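Long-range contacts in PatF (PDB 4BG2), which probably belongs to the prenyltransferase family associated with patellamide (cyanobactin) biosynthesis: residues E67-Q72 / I116-I121; S47-S52 / D301-C306. One frame throughout, in Å; residues are numbered along the deposited sequence. Where two conformers were deposited one is given.

Contact 1 (E67-Q72 / I116-I121)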
ATOM      1  N   GLU A  67      -2.983  -3.282  -4.683  1.00 24.60           N
ATOM      2  CA  GLU A  67      -1.549  -3.552  -4.700  0.50 23.81           C
ATOM      3  C   GLU A  67      -1.386  -5.067  -4.813  1.00 25.80           C
ATOM      4  O   GLU A  67      -1.957  -5.811  -4.027  1.00 24.92           O
ATOM      5  CB  GLU A  67      -0.840  -3.106  -3.407  0.50 23.33           C
ATOM      6  CG  GLU A  67      -0.833  -1.651  -3.067  0.50 23.01           C
ATOM      7  CD  GLU A  67      -0.379  -0.780  -4.208  0.50 21.71           C
ATOM      8  OE1 GLU A  67       0.657  -1.088  -4.998  0.50 19.86           O
ATOM      9  OE2 GLU A  67      -1.110   0.206  -4.239  0.50 18.27           O
ATOM     10  N   VAL A  68      -0.581  -5.506  -5.784  1.00 26.80           N
ATOM     11  CA  VAL A  68      -0.295  -6.899  -5.999  1.00 24.94           C
ATOM     12  C   VAL A  68       1.204  -7.158  -5.949  1.00 26.34           C
ATOM     13  O   VAL A  68       2.025  -6.402  -6.525  1.00 25.24           O
ATOM     14  CB  VAL A  68      -0.848  -7.335  -7.357  1.00 25.50           C
ATOM     15  CG1 VAL A  68      -0.558  -8.819  -7.602  1.00 26.35           C
ATOM     16  CG2 VAL A  68      -2.347  -7.080  -7.414  1.00 25.61           C
ATOM     17  N   CYS A  69       1.590  -8.226  -5.274  1.00 28.64           N
ATOM     18  CA  CYS A  69       2.979  -8.666  -5.365  1.00 31.17           C
ATOM     19  C   CYS A  69       3.133 -10.142  -5.081  1.00 32.34           C
ATOM     20  O   CYS A  69       2.275 -10.771  -4.456  1.00 30.43           O
ATOM     21  CB  CYS A  69       3.873  -7.869  -4.410  1.00 32.31           C
ATOM     22  SG  CYS A  69       3.553  -8.168  -2.645  1.00 34.92           S
ATOM     23  N   ASN A  70       4.271 -10.668  -5.524  1.00 32.71           N
ATOM     24  CA  ASN A  70       4.657 -12.014  -5.214  1.00 35.24           C
ATOM     25  C   ASN A  70       4.908 -12.114  -3.715  1.00 34.92           C
ATOM     26  O   ASN A  70       5.517 -11.236  -3.117  1.00 34.31           O
ATOM     27  CB  ASN A  70       5.897 -12.408  -6.025  1.00 37.67           C
ATOM     28  CG  ASN A  70       6.344 -13.809  -5.731  1.00 41.24           C
ATOM     29  OD1 ASN A  70       6.858 -14.089  -4.648  1.00 44.44           O
ATOM     30  ND2 ASN A  70       6.128 -14.714  -6.678  1.00 45.59           N
ATOM     31  N   ASN A  71       4.389 -13.166  -3.111  1.00 37.02           N
ATOM     32  CA  ASN A  71       4.433 -13.322  -1.670  1.00 40.55           C
ATOM     33  C   ASN A  71       5.296 -14.511  -1.281  1.00 45.30           C
ATOM     34  O   ASN A  71       5.239 -14.943  -0.150  1.00 48.05           O
ATOM     35  CB  ASN A  71       3.003 -13.425  -1.092  1.00 39.59           C
ATOM     36  CG  ASN A  71       2.226 -14.640  -1.600  1.00 40.72           C
ATOM     37  OD1 ASN A  71       2.793 -15.652  -2.028  1.00 42.57           O
ATOM     38  ND2 ASN A  71       0.914 -14.553  -1.516  1.00 42.01           N
ATOM     39  N   GLN A  72       6.093 -15.021  -2.229  1.00 47.72           N
ATOM     40  CA  GLN A  72       7.015 -16.135  -1.992  1.00 54.24           C
ATOM     41  C   GLN A  72       8.482 -15.687  -2.057  1.00 55.60           C
ATOM     42  O   GLN A  72       9.126 -15.805  -3.103  1.00 58.98           O
ATOM     43  CB  GLN A  72       6.842 -17.208  -3.066  1.00 55.80           C
ATOM     44  CG  GLN A  72       5.515 -17.920  -3.113  1.00 57.92           C
ATOM     45  CD  GLN A  72       5.420 -18.764  -4.363  1.00 61.22           C
ATOM     46  OE1 GLN A  72       5.622 -18.265  -5.473  1.00 62.18           O
ATOM     47  NE2 GLN A  72       5.135 -20.047  -4.195  1.00 63.85           N
ATOM     48  N   ILE A 116      16.307  -5.822  -0.417  1.00 35.36           N
ATOM     49  CA  ILE A 116      14.964  -5.556  -0.900  1.00 32.26           C
ATOM     50  C   ILE A 116      14.298  -6.894  -1.231  1.00 31.98           C
ATOM     51  O   ILE A 116      14.880  -7.737  -1.925  1.00 31.06           O
ATOM     52  CB  ILE A 116      14.987  -4.622  -2.142  1.00 30.67           C
ATOM     53  CG1 ILE A 116      15.579  -3.272  -1.758  1.00 30.65           C
ATOM     54  CG2 ILE A 116      13.587  -4.406  -2.692  1.00 27.92           C
ATOM     55  CD1 ILE A 116      15.845  -2.330  -2.914  1.00 31.06           C
ATOM     56  N   ILE A 117      13.081  -7.083  -0.720  1.00 29.54           N
ATOM     57  CA  ILE A 117      12.302  -8.286  -0.982  1.00 29.41           C
ATOM     58  C   ILE A 117      11.700  -8.218  -2.373  1.00 28.19           C
ATOM     59  O   ILE A 117      11.870  -9.124  -3.179  1.00 30.19           O
ATOM     60  CB  ILE A 117      11.152  -8.478   0.045  1.00 28.34           C
ATOM     61  CG1 ILE A 117      11.716  -8.665   1.455  1.00 29.90           C
ATOM     62  CG2 ILE A 117      10.311  -9.687  -0.323  1.00 28.96           C
ATOM     63  CD1 ILE A 117      10.669  -8.611   2.554  1.00 31.13           C
ATOM     64  N   ASN A 118      10.999  -7.135  -2.648  1.00 27.44           N
ATOM     65  CA  ASN A 118      10.310  -6.965  -3.919  1.00 27.56           C
ATOM     66  C   ASN A 118       9.802  -5.561  -4.032  1.00 25.01           C
ATOM     67  O   ASN A 118       9.931  -4.757  -3.102  1.00 23.58           O
ATOM     68  CB  ASN A 118       9.143  -7.952  -4.060  1.00 29.44           C
ATOM     69  CG  ASN A 118       8.002  -7.700  -3.065  1.00 30.94           C
ATOM     70  OD1 ASN A 118       7.660  -6.568  -2.732  1.00 33.03           O
ATOM     71  ND2 ASN A 118       7.365  -8.767  -2.650  1.00 33.36           N
ATOM     72  N   ASN A 119       9.216  -5.279  -5.177  1.00 25.07           N
ATOM     73  CA  ASN A 119       8.283  -4.169  -5.313  1.00 24.33           C
ATOM     74  C   ASN A 119       6.911  -4.724  -5.690  1.00 24.03           C
ATOM     75  O   ASN A 119       6.814  -5.822  -6.201  1.00 24.10           O
ATOM     76  CB  ASN A 119       8.769  -3.155  -6.325  1.00 25.03           C
ATOM     77  CG  ASN A 119       8.820  -3.713  -7.736  1.00 27.57           C
ATOM     78  OD1 ASN A 119       9.822  -4.314  -8.151  1.00 27.75           O
ATOM     79  ND2 ASN A 119       7.740  -3.530  -8.472  1.00 27.25           N
ATOM     80  N   THR A 120       5.865  -3.968  -5.389  1.00 23.03           N
ATOM     81  CA  THR A 120       4.522  -4.309  -5.789  1.00 25.00           C
ATOM     82  C   THR A 120       4.225  -3.640  -7.131  1.00 26.97           C
ATOM     83  O   THR A 120       5.006  -2.828  -7.630  1.00 27.71           O
ATOM     84  CB  THR A 120       3.472  -3.740  -4.799  1.00 23.10           C
ATOM     85  OG1 THR A 120       3.576  -2.331  -4.788  1.00 23.68           O
ATOM     86  CG2 THR A 120       3.693  -4.224  -3.393  1.00 24.21           C
ATOM     87  N   ILE A 121       3.070  -3.944  -7.700  1.00 26.27           N
ATOM     88  CA  ILE A 121       2.498  -3.030  -8.654  1.00 24.73           C
ATOM     89  C   ILE A 121       1.063  -2.780  -8.243  1.00 22.94           C
ATOM     90  O   ILE A 121       0.371  -3.660  -7.759  1.00 21.19           O
ATOM     91  CB  ILE A 121       2.555  -3.524 -10.123  1.00 25.83           C
ATOM     92  CG1 ILE A 121       1.983  -4.911 -10.279  1.00 25.60           C
ATOM     93  CG2 ILE A 121       3.994  -3.507 -10.641  1.00 29.50           C
ATOM     94  CD1 ILE A 121       1.650  -5.266 -11.700  1.00 27.44           C
TER
HETATM   95  O   HOH W   1       8.685 -11.549  -4.006  1.00 36.01           O
HETATM   96  O   HOH W   2       6.279  -8.832  -6.825  1.00 48.34           O

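Contact 2 (S47-S52 / D301-C306)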
ATOM      1  N   SER A  47       3.130 -17.218  -6.521  1.00 44.40           N
ATOM      2  CA  SER A  47       1.939 -16.923  -5.753  1.00 43.11           C
ATOM      3  C   SER A  47       1.970 -15.448  -5.378  1.00 40.22           C
ATOM      4  O   SER A  47       2.999 -14.945  -4.922  1.00 39.70           O
ATOM      5  CB  SER A  47       1.924 -17.791  -4.493  1.00 44.34           C
ATOM      6  OG  SER A  47       0.749 -17.569  -3.743  1.00 45.60           O
ATOM      7  N   CYS A  48       0.836 -14.779  -5.556  1.00 37.51           N
ATOM      8  CA  CYS A  48       0.683 -13.368  -5.251  1.00 35.66           C
ATOM      9  C   CYS A  48      -0.323 -13.107  -4.143  1.00 33.04           C
ATOM     10  O   CYS A  48      -1.236 -13.893  -3.910  1.00 32.37           O
ATOM     11  CB  CYS A  48       0.215 -12.627  -6.494  1.00 36.59           C
ATOM     12  SG  CYS A  48       1.502 -12.429  -7.757  1.00 38.65           S
ATOM     13  N   SER A  49      -0.141 -11.979  -3.473  1.00 31.72           N
ATOM     14  CA  SER A  49      -1.169 -11.415  -2.625  1.00 32.28           C
ATOM     15  C   SER A  49      -1.779 -10.207  -3.325  1.00 28.57           C
ATOM     16  O   SER A  49      -1.084  -9.450  -4.011  1.00 29.43           O
ATOM     17  CB  SER A  49      -0.607 -11.054  -1.245  1.00 35.13           C
ATOM     18  OG  SER A  49      -0.222  -9.703  -1.209  1.00 38.25           O
ATOM     19  N   VAL A  50      -3.090 -10.062  -3.216  1.00 26.41           N
ATOM     20  CA  VAL A  50      -3.781  -8.920  -3.767  1.00 26.24           C
ATOM     21  C   VAL A  50      -4.336  -8.125  -2.617  1.00 26.47           C
ATOM     22  O   VAL A  50      -5.127  -8.658  -1.816  1.00 28.40           O
ATOM     23  CB  VAL A  50      -4.941  -9.324  -4.695  1.00 25.87           C
ATOM     24  CG1 VAL A  50      -5.662  -8.083  -5.213  1.00 26.27           C
ATOM     25  CG2 VAL A  50      -4.450 -10.199  -5.837  1.00 27.34           C
ATOM     26  N   GLU A  51      -3.887  -6.882  -2.486  1.00 26.84           N
ATOM     27  CA  GLU A  51      -4.351  -6.007  -1.407  1.00 29.03           C
ATOM     28  C   GLU A  51      -5.255  -4.969  -2.007  1.00 27.06           C
ATOM     29  O   GLU A  51      -4.779  -4.033  -2.654  1.00 27.95           O
ATOM     30  CB  GLU A  51      -3.190  -5.310  -0.679  1.00 31.76           C
ATOM     31  CG  GLU A  51      -3.626  -4.630   0.627  1.00 35.32           C
ATOM     32  CD  GLU A  51      -2.458  -4.149   1.505  1.00 38.81           C
ATOM     33  OE1 GLU A  51      -1.407  -3.801   0.951  1.00 41.36           O
ATOM     34  OE2 GLU A  51      -2.599  -4.080   2.760  1.00 40.62           O
ATOM     35  N   SER A  52      -6.554  -5.160  -1.842  1.00 26.23           N
ATOM     36  CA  SER A  52      -7.547  -4.223  -2.337  1.00 25.99           C
ATOM     37  C   SER A  52      -7.880  -3.210  -1.226  1.00 25.47           C
ATOM     38  O   SER A  52      -7.752  -3.508  -0.048  1.00 26.37           O
ATOM     39  CB  SER A  52      -8.825  -4.964  -2.757  1.00 28.25           C
ATOM     40  OG  SER A  52      -8.570  -6.041  -3.652  1.00 27.94           O
ATOM     41  N   ASP A 301      -6.295  -8.019   2.398  1.00 30.17           N
ATOM     42  CA  ASP A 301      -5.278  -8.759   1.670  1.00 31.74           C
ATOM     43  C   ASP A 301      -5.751 -10.181   1.458  1.00 32.91           C
ATOM     44  O   ASP A 301      -6.188 -10.849   2.412  1.00 33.92           O
ATOM     45  CB  ASP A 301      -3.978  -8.738   2.477  1.00 34.79           C
ATOM     46  CG  ASP A 301      -2.768  -9.304   1.711  1.00 40.08           C
ATOM     47  OD1 ASP A 301      -2.781  -9.392   0.461  1.00 43.92           O
ATOM     48  OD2 ASP A 301      -1.762  -9.648   2.382  1.00 43.50           O
ATOM     49  N   GLN A 302      -5.691 -10.636   0.205  1.00 30.70           N
ATOM     50  CA  GLN A 302      -6.086 -11.979  -0.167  1.00 31.78           C
ATOM     51  C   GLN A 302      -4.937 -12.687  -0.884  1.00 33.24           C
ATOM     52  O   GLN A 302      -4.236 -12.073  -1.714  1.00 29.72           O
ATOM     53  CB  GLN A 302      -7.330 -11.926  -1.045  1.00 31.63           C
ATOM     54  CG  GLN A 302      -8.564 -11.438  -0.299  1.00 32.55           C
ATOM     55  CD  GLN A 302      -9.767 -11.274  -1.204  1.00 32.58           C
ATOM     56  OE1 GLN A 302      -9.778 -10.394  -2.052  1.00 31.84           O
ATOM     57  NE2 GLN A 302     -10.793 -12.095  -1.005  1.00 33.47           N
ATOM     58  N   TRP A 303      -4.726 -13.960  -0.542  1.00 35.88           N
ATOM     59  CA  TRP A 303      -3.634 -14.756  -1.098  1.00 38.75           C
ATOM     60  C   TRP A 303      -4.194 -15.729  -2.135  1.00 39.15           C
ATOM     61  O   TRP A 303      -5.150 -16.458  -1.873  1.00 37.54           O
ATOM     62  CB  TRP A 303      -2.822 -15.463   0.019  1.00 43.03           C
ATOM     63  CG  TRP A 303      -1.938 -14.470   0.837  1.00 48.27           C
ATOM     64  CD1 TRP A 303      -2.210 -13.132   1.092  1.00 47.40           C
ATOM     65  CD2 TRP A 303      -0.682 -14.748   1.508  1.00 52.00           C
ATOM     66  NE1 TRP A 303      -1.200 -12.579   1.845  1.00 48.69           N
ATOM     67  CE2 TRP A 303      -0.257 -13.539   2.121  1.00 52.24           C
ATOM     68  CE3 TRP A 303       0.125 -15.892   1.645  1.00 56.39           C
ATOM     69  CZ2 TRP A 303       0.936 -13.447   2.853  1.00 53.38           C
ATOM     70  CZ3 TRP A 303       1.303 -15.800   2.381  1.00 57.46           C
ATOM     71  CH2 TRP A 303       1.698 -14.583   2.972  1.00 56.13           C
ATOM     72  N   ASP A 304      -3.586 -15.735  -3.327  1.00 38.41           N
ATOM     73  CA  ASP A 304      -4.149 -16.466  -4.464  1.00 39.95           C
ATOM     74  C   ASP A 304      -4.034 -17.980  -4.389  1.00 43.08           C
ATOM     75  O   ASP A 304      -4.496 -18.668  -5.277  1.00 43.55           O
ATOM     76  CB  ASP A 304      -3.591 -15.929  -5.786  1.00 38.34           C
ATOM     77  CG  ASP A 304      -2.101 -16.222  -5.975  1.00 39.61           C
ATOM     78  OD1 ASP A 304      -1.506 -17.063  -5.256  1.00 39.11           O
ATOM     79  OD2 ASP A 304      -1.527 -15.611  -6.900  1.00 38.12           O
ATOM     80  N   GLU A 305      -3.411 -18.502  -3.343  1.00 47.92           N
ATOM     81  CA  GLU A 305      -3.455 -19.933  -3.068  1.00 55.03           C
ATOM     82  C   GLU A 305      -4.664 -20.330  -2.210  1.00 58.11           C
ATOM     83  O   GLU A 305      -4.857 -21.505  -1.957  1.00 60.95           O
ATOM     84  CB  GLU A 305      -2.157 -20.366  -2.381  1.00 58.23           C
ATOM     85  CG  GLU A 305      -0.905 -19.946  -3.144  1.00 60.04           C
ATOM     86  CD  GLU A 305      -0.123 -21.102  -3.713  1.00 65.88           C
ATOM     87  OE1 GLU A 305      -0.720 -21.845  -4.527  1.00 72.07           O
ATOM     88  OE2 GLU A 305       1.087 -21.244  -3.369  1.00 68.11           O
ATOM     89  N   CYS A 306      -5.475 -19.366  -1.767  1.00 40.69           N
ATOM     90  CA  CYS A 306      -6.719 -19.676  -1.046  1.00 46.05           C
ATOM     91  C   CYS A 306      -7.820 -19.929  -2.066  1.00 47.41           C
ATOM     92  O   CYS A 306      -8.227 -21.068  -2.265  1.00 51.46           O
ATOM     93  CB  CYS A 306      -7.142 -18.538  -0.122  1.00 46.24           C
ATOM     94  SG  CYS A 306      -8.839 -18.708   0.551  1.00 55.33           S
TER
HETATM   95  O   HOH W   3      -7.927  -8.399  -2.038  1.00 33.58           O

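Contact 1 (E67-Q72 / I116-I121)
Val68 and Ile121 form an antiparallel hydrogen-bonded pair that joins strands 60-70 and 116-124 of a closed ten-stranded antiparallel barrel ringed by helices, a topology consistent with the ABBA prenyltransferase fold. Val68 N lies 2.9 Å from Ile121 O, and Ile121 N is 2.9 Å from Val68 O. Both aliphatic side chains lie on the sheet face covered by helix 34-42, where Phe37 touches both.

Away from that face, Thr120 OG1 donates to Glu67 OE1 at 3.2 Å, a bond left doubtful by a second Glu67 conformer. Stronger partners fix the two ends: Tyr137 N for the hydroxyl and His124 NE2 for Glu67 OE2. Thr120 holds OG1 between its backbone N and carbonyl carbon (chi1 61°) and CG2 anti to that carbon, 3.8 Å from Cys69 CB.

Farther along, the axes of 67-70 and 116-119 make 133°, well short of antiparallel, and water takes over: water 2 accepts from Asn70 N at 3.0 Å and donates to Asn119 O at 3.1 Å. Ile117 and Asn118 form a classic beta bulge opposite His139. Strand 60-70 ends in an Asx turn, Gln72 N reaching Asn70 OD1 at 2.7 Å from 42° above the amide plane.

Contact 2 (S47-S52 / D301-C306)
Ser47 and Cys48 meet the carboxylate of Asp304 in the tightest part of this contact. Ser47 OG donates to Asp304 OD1 at 2.8 Å, and Cys48 N reaches Asp304 OD2, also at 2.8 Å, from 47° above the carboxylate plane. Asp304 CG sits between its own backbone N and carbonyl carbon (chi1 68°), which brings CG close to the backbone of Cys48, while Asp304 N bonds Cys48 O at 3.0 Å. Arg15 of helix 3-25 forms a salt bridge with OD2, so the buried acid is likely to stay ionised.

Val50 and Gln302 continue the ladder as a hydrogen-bonded pair, with Val50 N 2.8 Å from Gln302 O. This ladder is the seam of the barrel, where the first strand, 48-57, closes against the last, 295-303. Water 3 links Val50 O, Ser52 OG and Gln302 OE1.

On the face of Ser49 and Trp303, Asp301 OD1 accepts from Ser49 OG at 3.1 Å through its syn lone pair. Asp301 OD2 lies in the indole plane, 3.0 Å from Trp303 NE1, though the donor stands 55° above the carboxylate. An alanine at Asp301 removes both acceptors, and the Ser49 hydroxyl and the indole would probably be freer to turn.

Packing is sparser toward solvent: the exposed Trp303 and Glu305 bury only 21 and 24 Å² against the opposite segment, compared with 59 and 64 Å² for Asp304 and Asp301. Trp303 meets Ser49 CB obliquely, 3.5 Å from NE1, and opens a type I turn to Cys306, in which Glu305 pairs with Arg11 and Cys306 forms a disulfide with Cys275.

Strands 48-57 and 60-70 are neighbours in the barrel, so contacts 1 and 2 lie side by side, their centres about 11 Å apart, with Glu67 O 2.7 Å from Glu51 N and Cys69 O 2.9 Å from Ser49 N. Along the chain, contact 1 is nested inside the loop that contact 2 closes. Both are largely buried, but only contact 2 has exposed touching residues, at its turn. It is also the larger, burying 439 Å² against 301 Å², and has three beta bridges against one. Carboxylates accept half of its cross-segment hydrogen bonds, whereas contact 1 relies more on water where its strands splay. Helix 34-42 backs contact 1; helix 3-25 backs contact 2.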